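Local coordinates for putative glycerophosphodiester phosphodiesterase (Galdieria sulphuraria, PDB 2O55), which is a putative member of the glycerophosphodiester phosphodiesterase family, built on a TIM-barrel fold, at residues A[128-132]-A[156-161]; A[95-100]-A[134-140]. All coordinates share one frame. Numbering follows the deposited sequence.

Contact 1 of 2, residues A[128-132]-A[156-161]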
ATOM      1  N   HIS A 128       3.535 -11.794 -11.848  1.00 21.22           N
ATOM      2  CA  HIS A 128       3.269 -12.226 -10.475  1.00 21.06           C
ATOM      3  C   HIS A 128       4.391 -13.099  -9.940  1.00 20.85           C
ATOM      4  O   HIS A 128       4.783 -12.958  -8.787  1.00 21.18           O
ATOM      5  CB  HIS A 128       1.946 -12.967 -10.368  1.00 21.03           C
ATOM      6  CG  HIS A 128       0.777 -12.206 -10.910  1.00 21.79           C
ATOM      7  ND1 HIS A 128       0.417 -12.249 -12.241  1.00 23.78           N
ATOM      8  CD2 HIS A 128      -0.132 -11.412 -10.298  1.00 21.92           C
ATOM      9  CE1 HIS A 128      -0.657 -11.499 -12.425  1.00 24.18           C
ATOM     10  NE2 HIS A 128      -1.010 -10.981 -11.260  1.00 22.34           N
ATOM     11  N   GLN A 129       4.902 -13.996 -10.777  1.00 20.45           N
ATOM     12  CA  GLN A 129       6.077 -14.767 -10.422  1.00 20.13           C
ATOM     13  C   GLN A 129       7.291 -13.895 -10.222  1.00 19.14           C
ATOM     14  O   GLN A 129       8.107 -14.175  -9.358  1.00 19.14           O
ATOM     15  CB  GLN A 129       6.388 -15.782 -11.491  1.00 20.45           C
ATOM     16  CG  GLN A 129       5.958 -17.163 -11.096  1.00 23.88           C
ATOM     17  CD  GLN A 129       5.823 -18.070 -12.305  1.00 28.44           C
ATOM     18  OE1 GLN A 129       5.188 -17.701 -13.312  1.00 30.45           O
ATOM     19  NE2 GLN A 129       6.424 -19.259 -12.224  1.00 29.11           N
ATOM     20  N   ARG A 130       7.414 -12.848 -11.035  1.00 18.29           N
ATOM     21  CA  ARG A 130       8.526 -11.914 -10.918  1.00 17.23           C
ATOM     22  C   ARG A 130       8.454 -11.300  -9.543  1.00 16.26           C
ATOM     23  O   ARG A 130       9.470 -11.185  -8.848  1.00 16.10           O
ATOM     24  CB  ARG A 130       8.463 -10.821 -11.996  1.00 17.27           C
ATOM     25  CG  ARG A 130       9.688  -9.880 -12.011  1.00 17.74           C
ATOM     26  CD  ARG A 130       9.913  -9.219 -13.379  1.00 17.80           C
ATOM     27  NE  ARG A 130       9.896 -10.204 -14.466  1.00 19.92           N
ATOM     28  CZ  ARG A 130       8.905 -10.355 -15.347  1.00 19.41           C
ATOM     29  NH1 ARG A 130       7.843  -9.558 -15.295  1.00 18.92           N
ATOM     30  NH2 ARG A 130       8.983 -11.304 -16.283  1.00 18.90           N
ATOM     31  N   LEU A 131       7.235 -10.939  -9.148  1.00 15.11           N
ATOM     32  CA  LEU A 131       7.017 -10.346  -7.857  1.00 13.98           C
ATOM     33  C   LEU A 131       7.384 -11.320  -6.749  1.00 14.21           C
ATOM     34  O   LEU A 131       8.152 -10.976  -5.841  1.00 14.93           O
ATOM     35  CB  LEU A 131       5.565  -9.885  -7.716  1.00 14.04           C
ATOM     36  CG  LEU A 131       5.132  -9.207  -6.403  1.00 12.71           C
ATOM     37  CD1 LEU A 131       6.102  -8.123  -6.002  1.00 10.90           C
ATOM     38  CD2 LEU A 131       3.728  -8.649  -6.496  1.00 12.65           C
ATOM     39  N   LEU A 132       6.847 -12.532  -6.826  1.00 13.49           N
ATOM     40  CA  LEU A 132       6.938 -13.454  -5.713  1.00 13.30           C
ATOM     41  C   LEU A 132       8.368 -13.865  -5.467  1.00 13.32           C
ATOM     42  O   LEU A 132       8.824 -13.828  -4.316  1.00 13.50           O
ATOM     43  CB  LEU A 132       6.041 -14.675  -5.931  1.00 13.33           C
ATOM     44  CG  LEU A 132       4.534 -14.412  -5.832  1.00 12.69           C
ATOM     45  CD1 LEU A 132       3.735 -15.681  -6.121  1.00 11.60           C
ATOM     46  CD2 LEU A 132       4.202 -13.852  -4.464  1.00 12.02           C
ATOM     47  N   HIS A 156      -4.449 -14.347  -8.565  1.00 10.14           N
ATOM     48  CA  HIS A 156      -3.334 -14.817  -9.365  1.00 11.09           C
ATOM     49  C   HIS A 156      -2.105 -15.059  -8.506  1.00 11.10           C
ATOM     50  O   HIS A 156      -1.332 -15.986  -8.765  1.00 11.37           O
ATOM     51  CB  HIS A 156      -3.006 -13.813 -10.469  1.00 11.60           C
ATOM     52  CG  HIS A 156      -4.081 -13.672 -11.513  1.00 14.35           C
ATOM     53  ND1 HIS A 156      -4.586 -14.747 -12.222  1.00 16.52           N
ATOM     54  CD2 HIS A 156      -4.720 -12.574 -11.992  1.00 15.60           C
ATOM     55  CE1 HIS A 156      -5.501 -14.320 -13.076  1.00 16.65           C
ATOM     56  NE2 HIS A 156      -5.603 -13.005 -12.956  1.00 16.87           N
ATOM     57  N   LEU A 157      -1.915 -14.232  -7.485  1.00 10.90           N
ATOM     58  CA  LEU A 157      -0.814 -14.465  -6.559  1.00 11.09           C
ATOM     59  C   LEU A 157      -1.063 -15.739  -5.766  1.00 10.96           C
ATOM     60  O   LEU A 157      -0.270 -16.688  -5.785  1.00 11.47           O
ATOM     61  CB  LEU A 157      -0.656 -13.296  -5.603  1.00 11.02           C
ATOM     62  CG  LEU A 157      -0.034 -12.058  -6.241  1.00 12.18           C
ATOM     63  CD1 LEU A 157       0.164 -10.966  -5.186  1.00 12.67           C
ATOM     64  CD2 LEU A 157       1.299 -12.400  -6.931  1.00 13.06           C
ATOM     65  N   LYS A 158      -2.193 -15.734  -5.075  1.00 10.40           N
ATOM     66  CA  LYS A 158      -2.730 -16.869  -4.350  1.00  9.41           C
ATOM     67  C   LYS A 158      -2.606 -18.184  -5.151  1.00  9.15           C
ATOM     68  O   LYS A 158      -2.248 -19.231  -4.596  1.00  8.87           O
ATOM     69  CB  LYS A 158      -4.189 -16.553  -4.025  1.00  8.74           C
ATOM     70  CG  LYS A 158      -4.585 -16.885  -2.660  1.00  7.82           C
ATOM     71  CD  LYS A 158      -4.057 -15.885  -1.701  1.00  9.95           C
ATOM     72  CE  LYS A 158      -3.782 -16.575  -0.366  1.00 11.86           C
ATOM     73  NZ  LYS A 158      -4.063 -15.701   0.807  1.00 13.54           N
ATOM     74  N   ALA A 159      -2.875 -18.120  -6.452  1.00  8.82           N
ATOM     75  CA  ALA A 159      -2.765 -19.307  -7.308  1.00  9.08           C
ATOM     76  C   ALA A 159      -1.341 -19.886  -7.338  1.00  8.94           C
ATOM     77  O   ALA A 159      -1.165 -21.104  -7.305  1.00  8.86           O
ATOM     78  CB  ALA A 159      -3.275 -19.012  -8.745  1.00  8.87           C
ATOM     79  N   LEU A 160      -0.339 -19.008  -7.383  1.00  8.75           N
ATOM     80  CA  LEU A 160       1.053 -19.423  -7.436  1.00  8.67           C
ATOM     81  C   LEU A 160       1.559 -19.787  -6.063  1.00  8.88           C
ATOM     82  O   LEU A 160       2.272 -20.763  -5.881  1.00  8.60           O
ATOM     83  CB  LEU A 160       1.899 -18.301  -8.012  1.00  8.41           C
ATOM     84  CG  LEU A 160       1.440 -17.936  -9.424  1.00  8.82           C
ATOM     85  CD1 LEU A 160       2.167 -16.684  -9.926  1.00  9.47           C
ATOM     86  CD2 LEU A 160       1.609 -19.111 -10.390  1.00  7.46           C
ATOM     87  N   CYS A 161       1.163 -18.990  -5.089  1.00  9.82           N
ATOM     88  CA  CYS A 161       1.565 -19.218  -3.735  1.00 10.07           C
ATOM     89  C   CYS A 161       0.450 -18.870  -2.713  1.00 10.34           C
ATOM     90  O   CYS A 161       0.262 -17.712  -2.357  1.00 10.27           O
ATOM     91  CB  CYS A 161       2.844 -18.447  -3.458  1.00  9.80           C
ATOM     92  SG  CYS A 161       3.236 -18.533  -1.714  1.00 11.73           S
TER
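Two successive outer helices of the TIM barrel, 127-136 and 151-160, meet here, H128 and L132 of the first against H156, L157 and L160 of the second, with strand 144-148 between them in sequence. The segment axes approach to 10.1 Å and cross obliquely at -65°, consistent with a compact contact. L157, in the mt rotamer, leaves its backbone sideways but brings CD2 to 3.5 Å from H128 CB and 4.0 Å from L132 CG. L160 is also mt; its CD1 lies 3.7 Å from H128 CB, and its CB 3.7 Å from L132 CD1. L132 itself, mt as well, thus reaches between L157 and L160, and Y146 of strand 144-148 touches both L132 and L157. H128, with chi1 m (-54°), puts NE2 3.6 Å from CB of H156, whose own ring is hydrogen-bonded to E152. The two rings are oblique, planes at 51°, and the clearest contact is CH-pi: H156 CB sits 3.7 Å from the H128 ring centroid, 17° off its normal.

Contact 2 of 2, residues A[95-100]-A[134-140]; sequences LEELFV and LVEKYHM
Build 95-100 as helix and 134-140 as the end of helix 127-136, running through a type I turn (E136 to H139) into a Schellman motif: H139, the C-prime residue, has positive phi (phi/psi 44/46), M140 N hydrogen-bonds to V135 O at 3.0 Å and H139 N to E136 O at 3.1 Å. Set E96 CA 7.2 Å from L134 CA and F99 CA 6.7 Å from Y138 CA. F99 (chi1 m) is the main bump, its ring entering a hollow formed by L134, V135, Y138 and M140. L134 CG lies at the ring edge, 3.8 Å from F99 CE2; V135 CG2 is 3.9 Å from F99 CZ; selenomethionine M140 lays CG over one face, 4.0 Å from the centroid, with SE at 5.2 Å, an oblique Met-aromatic contact. Y138 (chi1 m) receives F99 CB over its face, 3.9 Å from its centroid. Partly exposed E96 (chi1 and chi2 t) brings OE1 to 3.0 Å from Y138 OH, which donates a hydrogen bond, and 3.1 Å from K137 NZ in a salt bridge. Neighbouring outer TIM-barrel helices pack laterally here: strand 110-115 lies between them in sequence, its L111 touching L98 and F99, and L98 also reaches F29 of helix 26-34.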
ATOM      1  N   LEU A  95      11.396  -2.202  -6.828  1.00 26.37           N
ATOM      2  CA  LEU A  95      10.987  -2.857  -5.603  1.00 25.98           C
ATOM      3  C   LEU A  95      12.226  -3.372  -4.888  1.00 25.83           C
ATOM      4  O   LEU A  95      12.335  -3.231  -3.666  1.00 26.01           O
ATOM      5  CB  LEU A  95      10.007  -3.994  -5.863  1.00 26.27           C
ATOM      6  CG  LEU A  95       8.803  -4.123  -4.903  1.00 26.12           C
ATOM      7  CD1 LEU A  95       8.208  -5.489  -5.040  1.00 25.71           C
ATOM      8  CD2 LEU A  95       9.118  -3.854  -3.436  1.00 25.18           C
ATOM      9  N   GLU A  96      13.156  -3.938  -5.665  1.00 25.08           N
ATOM     10  CA  GLU A  96      14.399  -4.480  -5.146  1.00 24.13           C
ATOM     11  C   GLU A  96      15.164  -3.459  -4.315  1.00 23.90           C
ATOM     12  O   GLU A  96      15.630  -3.787  -3.231  1.00 24.11           O
ATOM     13  CB  GLU A  96      15.278  -5.018  -6.282  1.00 24.22           C
ATOM     14  CG  GLU A  96      16.265  -6.109  -5.830  1.00 24.20           C
ATOM     15  CD  GLU A  96      16.964  -6.852  -6.974  1.00 24.12           C
ATOM     16  OE1 GLU A  96      17.320  -8.043  -6.810  1.00 23.64           O
ATOM     17  OE2 GLU A  96      17.169  -6.246  -8.039  1.00 24.70           O
ATOM     18  N   GLU A  97      15.275  -2.223  -4.804  1.00 23.65           N
ATOM     19  CA  GLU A  97      16.006  -1.166  -4.079  1.00 23.39           C
ATOM     20  C   GLU A  97      15.472  -0.964  -2.659  1.00 22.76           C
ATOM     21  O   GLU A  97      16.238  -0.708  -1.728  1.00 22.87           O
ATOM     22  CB  GLU A  97      16.020   0.164  -4.854  1.00 23.27           C
ATOM     23  CG  GLU A  97      17.001   0.153  -6.049  1.00 24.33           C
ATOM     24  CD  GLU A  97      16.996   1.430  -6.918  1.00 24.29           C
ATOM     25  OE1 GLU A  97      15.986   2.174  -6.935  1.00 24.77           O
ATOM     26  OE2 GLU A  97      18.021   1.675  -7.602  1.00 24.78           O
ATOM     27  N   LEU A  98      14.163  -1.104  -2.498  1.00 21.82           N
ATOM     28  CA  LEU A  98      13.544  -0.938  -1.201  1.00 21.02           C
ATOM     29  C   LEU A  98      13.883  -2.098  -0.295  1.00 20.67           C
ATOM     30  O   LEU A  98      14.058  -1.915   0.921  1.00 20.55           O
ATOM     31  CB  LEU A  98      12.024  -0.849  -1.338  1.00 21.40           C
ATOM     32  CG  LEU A  98      11.260  -0.790  -0.009  1.00 21.31           C
ATOM     33  CD1 LEU A  98      11.745   0.394   0.862  1.00 20.26           C
ATOM     34  CD2 LEU A  98       9.749  -0.770  -0.245  1.00 20.28           C
ATOM     35  N   PHE A  99      13.929  -3.287  -0.897  1.00 20.03           N
ATOM     36  CA  PHE A  99      14.219  -4.522  -0.188  1.00 19.32           C
ATOM     37  C   PHE A  99      15.640  -4.458   0.340  1.00 19.26           C
ATOM     38  O   PHE A  99      15.871  -4.550   1.553  1.00 19.00           O
ATOM     39  CB  PHE A  99      14.045  -5.712  -1.127  1.00 18.98           C
ATOM     40  CG  PHE A  99      12.619  -6.116  -1.332  1.00 18.78           C
ATOM     41  CD1 PHE A  99      11.610  -5.636  -0.506  1.00 18.91           C
ATOM     42  CD2 PHE A  99      12.281  -7.019  -2.328  1.00 19.81           C
ATOM     43  CE1 PHE A  99      10.277  -6.030  -0.684  1.00 18.66           C
ATOM     44  CE2 PHE A  99      10.947  -7.418  -2.516  1.00 19.36           C
ATOM     45  CZ  PHE A  99       9.944  -6.920  -1.688  1.00 18.19           C
ATOM     46  N   VAL A 100      16.570  -4.285  -0.599  1.00 18.87           N
ATOM     47  CA  VAL A 100      17.955  -3.951  -0.333  1.00 19.00           C
ATOM     48  C   VAL A 100      18.098  -2.884   0.775  1.00 19.26           C
ATOM     49  O   VAL A 100      18.872  -3.072   1.720  1.00 19.35           O
ATOM     50  CB  VAL A 100      18.654  -3.511  -1.658  1.00 19.17           C
ATOM     51  CG1 VAL A 100      19.852  -2.594  -1.391  1.00 18.73           C
ATOM     52  CG2 VAL A 100      19.042  -4.738  -2.516  1.00 18.08           C
ATOM     53  N   LEU A 134      11.014 -12.327  -6.306  1.00 13.83           N
ATOM     54  CA  LEU A 134      11.692 -11.149  -5.764  1.00 14.46           C
ATOM     55  C   LEU A 134      11.494 -11.099  -4.260  1.00 15.11           C
ATOM     56  O   LEU A 134      12.475 -11.072  -3.508  1.00 15.47           O
ATOM     57  CB  LEU A 134      11.205  -9.860  -6.411  1.00 13.86           C
ATOM     58  CG  LEU A 134      11.953  -8.563  -6.035  1.00 15.35           C
ATOM     59  CD1 LEU A 134      13.477  -8.747  -5.885  1.00 15.29           C
ATOM     60  CD2 LEU A 134      11.658  -7.418  -7.025  1.00 15.06           C
ATOM     61  N   VAL A 135      10.238 -11.125  -3.823  1.00 15.63           N
ATOM     62  CA  VAL A 135       9.946 -11.213  -2.406  1.00 16.44           C
ATOM     63  C   VAL A 135      10.801 -12.262  -1.688  1.00 17.17           C
ATOM     64  O   VAL A 135      11.465 -11.937  -0.710  1.00 17.50           O
ATOM     65  CB  VAL A 135       8.440 -11.432  -2.151  1.00 16.52           C
ATOM     66  CG1 VAL A 135       8.178 -12.319  -0.918  1.00 15.73           C
ATOM     67  CG2 VAL A 135       7.753 -10.095  -1.996  1.00 16.95           C
ATOM     68  N   GLU A 136      10.810 -13.499  -2.174  1.00 17.78           N
ATOM     69  CA  GLU A 136      11.494 -14.554  -1.432  1.00 18.93           C
ATOM     70  C   GLU A 136      13.006 -14.496  -1.575  1.00 18.58           C
ATOM     71  O   GLU A 136      13.738 -15.013  -0.724  1.00 18.60           O
ATOM     72  CB  GLU A 136      10.947 -15.949  -1.758  1.00 19.22           C
ATOM     73  CG  GLU A 136      11.106 -16.384  -3.194  1.00 22.64           C
ATOM     74  CD  GLU A 136       9.915 -17.236  -3.679  1.00 27.74           C
ATOM     75  OE1 GLU A 136      10.158 -18.381  -4.156  1.00 30.33           O
ATOM     76  OE2 GLU A 136       8.744 -16.764  -3.579  1.00 26.86           O
ATOM     77  N   LYS A 137      13.468 -13.848  -2.636  1.00 18.61           N
ATOM     78  CA  LYS A 137      14.893 -13.630  -2.793  1.00 18.77           C
ATOM     79  C   LYS A 137      15.391 -12.645  -1.734  1.00 18.88           C
ATOM     80  O   LYS A 137      16.586 -12.425  -1.607  1.00 19.05           O
ATOM     81  CB  LYS A 137      15.238 -13.129  -4.192  1.00 18.71           C
ATOM     82  CG  LYS A 137      16.735 -13.105  -4.466  1.00 19.06           C
ATOM     83  CD  LYS A 137      17.151 -11.864  -5.238  1.00 19.88           C
ATOM     84  CE  LYS A 137      18.661 -11.711  -5.250  1.00 20.57           C
ATOM     85  NZ  LYS A 137      19.087 -10.528  -6.049  1.00 21.02           N
ATOM     86  N   TYR A 138      14.473 -12.058  -0.977  1.00 18.80           N
ATOM     87  CA  TYR A 138      14.844 -11.140   0.098  1.00 18.87           C
ATOM     88  C   TYR A 138      14.220 -11.582   1.420  1.00 19.05           C
ATOM     89  O   TYR A 138      14.149 -10.819   2.388  1.00 18.55           O
ATOM     90  CB  TYR A 138      14.483  -9.697  -0.281  1.00 18.69           C
ATOM     91  CG  TYR A 138      15.453  -9.145  -1.281  1.00 18.84           C
ATOM     92  CD1 TYR A 138      15.312  -9.403  -2.650  1.00 19.00           C
ATOM     93  CD2 TYR A 138      16.559  -8.407  -0.859  1.00 19.93           C
ATOM     94  CE1 TYR A 138      16.250  -8.922  -3.568  1.00 18.87           C
ATOM     95  CE2 TYR A 138      17.496  -7.921  -1.768  1.00 18.94           C
ATOM     96  CZ  TYR A 138      17.334  -8.179  -3.113  1.00 18.28           C
ATOM     97  OH  TYR A 138      18.258  -7.678  -3.982  1.00 18.04           O
ATOM     98  N   HIS A 139      13.795 -12.845   1.435  1.00 19.59           N
ATOM     99  CA  HIS A 139      13.167 -13.473   2.590  1.00 19.99           C
ATOM    100  C   HIS A 139      12.164 -12.510   3.192  1.00 20.33           C
ATOM    101  O   HIS A 139      12.119 -12.331   4.404  1.00 20.73           O
ATOM    102  CB  HIS A 139      14.227 -13.915   3.602  1.00 19.77           C
ATOM    103  CG  HIS A 139      15.385 -14.609   2.963  1.00 20.50           C
ATOM    104  ND1 HIS A 139      15.469 -15.980   2.868  1.00 21.19           N
ATOM    105  CD2 HIS A 139      16.475 -14.119   2.327  1.00 20.65           C
ATOM    106  CE1 HIS A 139      16.579 -16.307   2.232  1.00 21.36           C
ATOM    107  NE2 HIS A 139      17.204 -15.196   1.887  1.00 21.57           N
HETATM  108  N   MSE A 140      11.358 -11.892   2.325  1.00 20.35           N
HETATM  109  CA  MSE A 140      10.402 -10.878   2.738  1.00 20.07           C
HETATM  110  C   MSE A 140       9.003 -11.448   2.887  1.00 19.94           C
HETATM  111  O   MSE A 140       8.083 -10.725   3.251  1.00 19.89           O
HETATM  112  CB  MSE A 140      10.391  -9.747   1.718  1.00 20.82           C
HETATM  113  CG  MSE A 140      11.553  -8.764   1.857  1.00 21.14           C
HETATM  114 SE   MSE A 140      11.412  -7.781   3.547  1.00 23.53          SE
HETATM  115  CE  MSE A 140      12.901  -6.693   3.336  1.00 24.31           C
TER

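Helix 127-136 serves both contacts, its earlier turns meeting helix 151-160 in contact 1 and its C-terminal end meeting helix 95-104 in contact 2, so three consecutive outer helices of the barrel are joined in series. The contact centres are about 14 Å apart, and the contacts touch where L131 CD1 lies 3.5 Å from L95 CD1. Neither is wholly core: each has four buried residues. Contact 1 buries 374 Å² through leucines and a histidine pair, without polar bonds between its segments, and its buried leucines touch Y146 of strand 144-148. Contact 2 buries 443 Å²: its buried F99 lies against L111 of strand 110-115, while the polar E96-K137-Y138 group occupies the more exposed side.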